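Local atomic coordinates of signal transduction histidine kinase, LytS (Clostridium beijerinckii, PDB entry 5XSJ), a protein that probably acts as a membrane-bound sensor kinase that passes phosphate from ATP to a protein histidine in two-component signalling, represented here by its N-terminal four-helix part. Residues 19-22 with 23-27; 82-85 with 86-90. One frame throughout, in Å; residues are numbered along the deposited sequence.

In the fold
Both contacts are single stretches of helix, one on helix 15-42 and the other on helix 73-99, the first and third of the four helices; they run in the same direction. Their centres lie about 18 Å apart and their nearest atoms about 6 Å, without touching. Contact 1 is the more buried, although farther from the chain centre (about 11 Å against 7 Å between centres): helices 45-67 and 104-133 and a second subunit pack against it. Contact 2 is partly buried, with a tyrosine and a leucine in the bundle, another protein against its polar side and a water at its surface. Isoleucine pairs with isoleucine in contact 1, leucine with tyrosine and isoleucine in contact 2.

Contact 1: 19-22 with 23-27; sequences MLIT and NEIKQ
The carboxylate of Glu24 turns one face to the carbonyl oxygen of Leu20, which lies 3.8 Å from Glu24 CD without bonding to it. With CG beside its backbone N (chi1 -79°), the chain runs back along the preceding turn, and Glu24 CG comes within 3.4 Å of Leu20 O. Glu24 OE1 makes a salt bridge with Lys61 of helix 45-67. The Asn23 side chain, CG anti to the backbone N, leads away from the preceding turn: of its side-chain atoms only CB comes near, 3.4 Å from Met19 O, while ND2 bonds to Glu134 OE2 of the second subunit.

On the apolar side Ile25 reaches back, its CD1 4.0 Å from Ile21 CG2, and its CG1 comes 3.3 Å from Ile21 O. That oxygen also accepts Ile25 N at 2.9 Å in a fairly straight bond (162°). Asn23 N approaches Met19 O from above the carbonyl plane, 41° out of it, so this bond is the more bent at its acceptor. Thr22 OG1 bonds to Asn18 O. The i to i+4 bonding is that of an alpha helix, here the first of a four-helix bundle, packed on helices 45-67 and 104-133 and against a second subunit.

Contact 2: 82-85 with 86-90; sequences NTLD and SYIES
This is about two and a half turns of alpha helix in the third helix of a four-helix bundle, and Leu84 anchors its inward side by touching both Tyr87 and Ile88. Leu84 CD1 lies 4.0 Å from Tyr87 CD2, while its CG stands 4.0 Å from Ile88 CD1; in both pairs the side chains meet at a slant. Leu84 and Tyr87 each carry CG anti to the backbone N (chi1 -172° and 164°), which sends leucine branch and ring out from the helix on neighbouring courses.

Ile88 is set differently, with CG1 beside its backbone N (chi1 -69°), and this brings Ile88 CG1 to 3.2 Å from Leu84 O. The same oxygen accepts Ile88 N at 2.8 Å, so the carbonyl is covered by both the amide and the side chain of one residue. Asp85 and Ile88 leave the helix in roughly the same direction, Asp85 OD1 being 4.2 Å from Ile88 CD1, although the strongest partner of that oxygen is Lys59, in a salt bridge.

On the surface the backbone oxygen of Asp85 accepts Glu89 N at 2.9 Å. A water spans the same two residues, giving one bond to Glu89 OE2 at 2.9 Å and a weak one to Asp85 O at 3.3 Å.

Around these turns, Leu84 packs on Ile62 of helix 45-67 and Val29 of helix 15-42. Tyr87 packs on Val55 of helix 45-67, Phe36 of helix 15-42 and Ile117 of helix 104-133, and its OH bonds to Ser32 OG. Ser86 OG bonds to the backbone of a chain of another protein, with basic side-chain packing against Asn82, Asp85 and Ser86; helix 73-99 thus faces the other three helices with Leu84 and Tyr87, and the other protein with its polar side.

Contact 1: 19-22 with 23-27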
ATOM      1  N   MET B  19       3.114 -11.317  27.786  1.00 46.72           N
ATOM      2  CA  MET B  19       2.508 -10.362  26.887  1.00 48.87           C
ATOM      3  C   MET B  19       2.795  -8.938  27.339  1.00 46.22           C
ATOM      4  O   MET B  19       2.698  -8.008  26.547  1.00 43.09           O
ATOM      5  CB  MET B  19       1.012 -10.632  26.729  1.00 51.50           C
ATOM      6  CG  MET B  19       0.114 -10.196  27.840  1.00 56.00           C
ATOM      7  SD  MET B  19      -1.685 -10.921  27.436  1.00 74.22           S
ATOM      8  CE  MET B  19      -1.428 -12.746  28.071  1.00 61.29           C
ATOM      9  N   LEU B  20       3.180  -8.763  28.597  1.00 43.92           N
ATOM     10  CA  LEU B  20       3.753  -7.485  29.001  1.00 42.45           C
ATOM     11  C   LEU B  20       5.047  -7.231  28.230  1.00 39.56           C
ATOM     12  O   LEU B  20       5.269  -6.137  27.709  1.00 36.48           O
ATOM     13  CB  LEU B  20       4.025  -7.447  30.504  1.00 45.93           C
ATOM     14  CG  LEU B  20       2.805  -7.240  31.399  1.00 50.44           C
ATOM     15  CD1 LEU B  20       3.256  -7.009  32.838  1.00 52.87           C
ATOM     16  CD2 LEU B  20       1.983  -6.066  30.889  1.00 47.42           C
ATOM     17  N   ILE B  21       5.891  -8.256  28.161  1.00 38.42           N
ATOM     18  CA  ILE B  21       7.176  -8.147  27.478  1.00 37.75           C
ATOM     19  C   ILE B  21       6.962  -7.919  25.982  1.00 37.03           C
ATOM     20  O   ILE B  21       7.640  -7.087  25.366  1.00 37.01           O
ATOM     21  CB  ILE B  21       8.055  -9.408  27.699  1.00 39.23           C
ATOM     22  CG1 ILE B  21       8.404  -9.546  29.191  1.00 44.52           C
ATOM     23  CG2 ILE B  21       9.340  -9.320  26.860  1.00 34.66           C
ATOM     24  CD1 ILE B  21       9.202 -10.797  29.559  1.00 43.09           C
ATOM     25  N   THR B  22       6.001  -8.644  25.419  1.00 36.55           N
ATOM     26  CA  THR B  22       5.652  -8.530  24.010  1.00 36.14           C
ATOM     27  C   THR B  22       5.162  -7.118  23.710  1.00 34.84           C
ATOM     28  O   THR B  22       5.527  -6.527  22.697  1.00 33.76           O
ATOM     29  CB  THR B  22       4.582  -9.573  23.626  1.00 39.29           C
ATOM     30  OG1 THR B  22       5.157 -10.880  23.718  1.00 40.64           O
ATOM     31  CG2 THR B  22       4.085  -9.358  22.212  1.00 37.93           C
ATOM     32  N   ASN B  23       4.361  -6.560  24.608  1.00 34.44           N
ATOM     33  CA  ASN B  23       3.936  -5.185  24.437  1.00 34.28           C
ATOM     34  C   ASN B  23       5.114  -4.205  24.572  1.00 34.71           C
ATOM     35  O   ASN B  23       5.157  -3.180  23.897  1.00 33.53           O
ATOM     36  CB  ASN B  23       2.838  -4.839  25.439  1.00 36.27           C
ATOM     37  CG  ASN B  23       2.350  -3.415  25.290  1.00 39.95           C
ATOM     38  OD1 ASN B  23       1.781  -3.050  24.268  1.00 41.87           O
ATOM     39  ND2 ASN B  23       2.571  -2.604  26.312  1.00 42.43           N
ATOM     40  N   GLU B  24       6.078  -4.516  25.432  1.00 33.08           N
ATOM     41  CA  GLU B  24       7.225  -3.634  25.589  1.00 32.57           C
ATOM     42  C   GLU B  24       8.052  -3.610  24.317  1.00 29.93           C
ATOM     43  O   GLU B  24       8.518  -2.559  23.890  1.00 30.53           O
ATOM     44  CB  GLU B  24       8.091  -4.068  26.780  1.00 35.40           C
ATOM     45  CG  GLU B  24       7.519  -3.624  28.122  1.00 37.14           C
ATOM     46  CD  GLU B  24       8.166  -4.324  29.314  1.00 40.10           C
ATOM     47  OE1 GLU B  24       9.301  -4.847  29.189  1.00 37.40           O
ATOM     48  OE2 GLU B  24       7.528  -4.340  30.385  1.00 45.01           O
ATOM     49  N   ILE B  25       8.242  -4.783  23.722  1.00 30.60           N
ATOM     50  CA  ILE B  25       8.960  -4.919  22.455  1.00 30.24           C
ATOM     51  C   ILE B  25       8.313  -4.083  21.344  1.00 28.85           C
ATOM     52  O   ILE B  25       8.986  -3.371  20.606  1.00 28.25           O
ATOM     53  CB  ILE B  25       9.008  -6.404  22.022  1.00 30.98           C
ATOM     54  CG1 ILE B  25       9.875  -7.200  22.991  1.00 30.32           C
ATOM     55  CG2 ILE B  25       9.505  -6.541  20.579  1.00 28.90           C
ATOM     56  CD1 ILE B  25       9.699  -8.698  22.884  1.00 31.01           C
ATOM     57  N   LYS B  26       6.995  -4.162  21.252  1.00 30.85           N
ATOM     58  CA  LYS B  26       6.248  -3.428  20.233  1.00 31.45           C
ATOM     59  C   LYS B  26       6.429  -1.922  20.409  1.00 29.99           C
ATOM     60  O   LYS B  26       6.683  -1.205  19.445  1.00 29.83           O
ATOM     61  CB  LYS B  26       4.769  -3.818  20.297  1.00 32.38           C
ATOM     62  CG  LYS B  26       3.912  -3.281  19.159  1.00 34.73           C
ATOM     63  CD  LYS B  26       2.484  -3.792  19.285  1.00 37.50           C
ATOM     64  CE  LYS B  26       1.661  -3.330  18.089  1.00 39.78           C
ATOM     65  NZ  LYS B  26       2.011  -1.907  17.758  1.00 41.32           N
ATOM     66  N   GLN B  27       6.333  -1.448  21.647  1.00 30.92           N
ATOM     67  CA  GLN B  27       6.599  -0.042  21.950  1.00 30.69           C
ATOM     68  C   GLN B  27       8.042   0.358  21.613  1.00 29.44           C
ATOM     69  O   GLN B  27       8.286   1.450  21.081  1.00 29.29           O
ATOM     70  CB  GLN B  27       6.348   0.254  23.424  1.00 33.79           C
ATOM     71  CG  GLN B  27       4.961  -0.048  23.957  1.00 36.96           C
ATOM     72  CD  GLN B  27       4.820   0.400  25.426  1.00 46.61           C
ATOM     73  OE1 GLN B  27       5.718   0.182  26.266  1.00 42.19           O
ATOM     74  NE2 GLN B  27       3.696   1.046  25.731  1.00 47.37           N
TER

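Contact 2: 82-85 with 86-90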
ATOM      1  N   ASN B  82      14.633 -12.059  13.334  1.00 28.53           N
ATOM      2  CA  ASN B  82      15.262 -11.799  12.044  1.00 27.92           C
ATOM      3  C   ASN B  82      14.760 -10.530  11.375  1.00 24.85           C
ATOM      4  O   ASN B  82      15.523  -9.797  10.777  1.00 24.94           O
ATOM      5  CB  ASN B  82      15.053 -12.987  11.125  1.00 26.48           C
ATOM      6  CG  ASN B  82      15.955 -14.122  11.478  1.00 30.15           C
ATOM      7  OD1 ASN B  82      17.086 -13.896  11.913  1.00 32.11           O
ATOM      8  ND2 ASN B  82      15.473 -15.346  11.325  1.00 28.04           N
ATOM      9  N   THR B  83      13.470 -10.261  11.492  1.00 25.61           N
ATOM     10  CA  THR B  83      12.901  -9.082  10.861  1.00 25.71           C
ATOM     11  C   THR B  83      13.438  -7.826  11.545  1.00 24.97           C
ATOM     12  O   THR B  83      13.708  -6.822  10.889  1.00 24.25           O
ATOM     13  CB  THR B  83      11.352  -9.128  10.906  1.00 25.40           C
ATOM     14  OG1 THR B  83      10.912 -10.334  10.278  1.00 27.89           O
ATOM     15  CG2 THR B  83      10.729  -7.944  10.197  1.00 21.57           C
ATOM     16  N   LEU B  84      13.613  -7.880  12.863  1.00 25.44           N
ATOM     17  CA  LEU B  84      14.225  -6.754  13.567  1.00 27.02           C
ATOM     18  C   LEU B  84      15.650  -6.520  13.081  1.00 25.15           C
ATOM     19  O   LEU B  84      16.049  -5.373  12.862  1.00 25.00           O
ATOM     20  CB  LEU B  84      14.224  -6.976  15.082  1.00 28.23           C
ATOM     21  CG  LEU B  84      14.681  -5.727  15.861  1.00 29.13           C
ATOM     22  CD1 LEU B  84      13.643  -4.617  15.738  1.00 26.67           C
ATOM     23  CD2 LEU B  84      14.958  -6.030  17.329  1.00 27.29           C
ATOM     24  N   ASP B  85      16.420  -7.593  12.898  1.00 25.30           N
ATOM     25  CA  ASP B  85      17.773  -7.452  12.361  1.00 24.56           C
ATOM     26  C   ASP B  85      17.739  -6.751  10.996  1.00 27.22           C
ATOM     27  O   ASP B  85      18.631  -5.950  10.691  1.00 25.31           O
ATOM     28  CB  ASP B  85      18.475  -8.811  12.223  1.00 26.66           C
ATOM     29  CG  ASP B  85      18.814  -9.456  13.568  1.00 29.42           C
ATOM     30  OD1 ASP B  85      18.850  -8.761  14.607  1.00 29.26           O
ATOM     31  OD2 ASP B  85      19.054 -10.681  13.578  1.00 30.59           O
ATOM     32  N   SER B  86      16.720  -7.046  10.180  1.00 25.91           N
ATOM     33  CA  SER B  86      16.592  -6.391   8.870  1.00 26.81           C
ATOM     34  C   SER B  86      16.309  -4.904   9.016  1.00 24.85           C
ATOM     35  O   SER B  86      16.811  -4.083   8.266  1.00 25.01           O
ATOM     36  CB  SER B  86      15.480  -7.030   8.031  1.00 25.91           C
ATOM     37  OG  SER B  86      15.811  -8.349   7.643  1.00 25.49           O
ATOM     38  N   TYR B  87      15.461  -4.571   9.970  1.00 25.60           N
ATOM     39  CA  TYR B  87      15.193  -3.182  10.296  1.00 25.83           C
ATOM     40  C   TYR B  87      16.455  -2.478  10.759  1.00 26.12           C
ATOM     41  O   TYR B  87      16.731  -1.353  10.368  1.00 25.51           O
ATOM     42  CB  TYR B  87      14.134  -3.106  11.386  1.00 25.18           C
ATOM     43  CG  TYR B  87      14.075  -1.763  12.053  1.00 26.93           C
ATOM     44  CD1 TYR B  87      13.499  -0.680  11.402  1.00 25.41           C
ATOM     45  CD2 TYR B  87      14.577  -1.570  13.344  1.00 24.65           C
ATOM     46  CE1 TYR B  87      13.423   0.575  12.007  1.00 27.30           C
ATOM     47  CE2 TYR B  87      14.509  -0.310  13.958  1.00 27.18           C
ATOM     48  CZ  TYR B  87      13.922   0.760  13.288  1.00 30.18           C
ATOM     49  OH  TYR B  87      13.843   2.017  13.883  1.00 27.31           O
ATOM     50  N   ILE B  88      17.216  -3.152  11.618  1.00 26.24           N
ATOM     51  CA  ILE B  88      18.467  -2.592  12.116  1.00 26.53           C
ATOM     52  C   ILE B  88      19.410  -2.303  10.952  1.00 28.57           C
ATOM     53  O   ILE B  88      20.022  -1.235  10.880  1.00 27.56           O
ATOM     54  CB  ILE B  88      19.115  -3.543  13.145  1.00 26.06           C
ATOM     55  CG1 ILE B  88      18.246  -3.556  14.411  1.00 26.26           C
ATOM     56  CG2 ILE B  88      20.535  -3.103  13.475  1.00 28.42           C
ATOM     57  CD1 ILE B  88      18.546  -4.675  15.379  1.00 27.67           C
ATOM     58  N   GLU B  89      19.465  -3.225   9.999  1.00 29.09           N
ATOM     59  CA  GLU B  89      20.363  -3.078   8.864  1.00 29.05           C
ATOM     60  C   GLU B  89      19.905  -1.957   7.931  1.00 32.51           C
ATOM     61  O   GLU B  89      20.722  -1.165   7.471  1.00 31.65           O
ATOM     62  CB  GLU B  89      20.464  -4.402   8.108  1.00 29.17           C
ATOM     63  CG  GLU B  89      21.483  -4.423   6.999  1.00 33.01           C
ATOM     64  CD  GLU B  89      21.316  -5.633   6.091  1.00 40.79           C
ATOM     65  OE1 GLU B  89      22.100  -5.768   5.129  1.00 44.82           O
ATOM     66  OE2 GLU B  89      20.381  -6.443   6.323  1.00 45.17           O
ATOM     67  N   SER B  90      18.602  -1.887   7.654  1.00 28.76           N
ATOM     68  CA  SER B  90      18.059  -0.848   6.780  1.00 29.57           C
ATOM     69  C   SER B  90      18.164   0.536   7.393  1.00 30.00           C
ATOM     70  O   SER B  90      18.466   1.513   6.700  1.00 31.40           O
ATOM     71  CB  SER B  90      16.591  -1.131   6.443  1.00 29.57           C
ATOM     72  OG  SER B  90      16.468  -2.328   5.700  1.00 32.65           O
TER
HETATM   73  O   HOH W   1      20.297  -8.061   8.736  1.00 39.24           O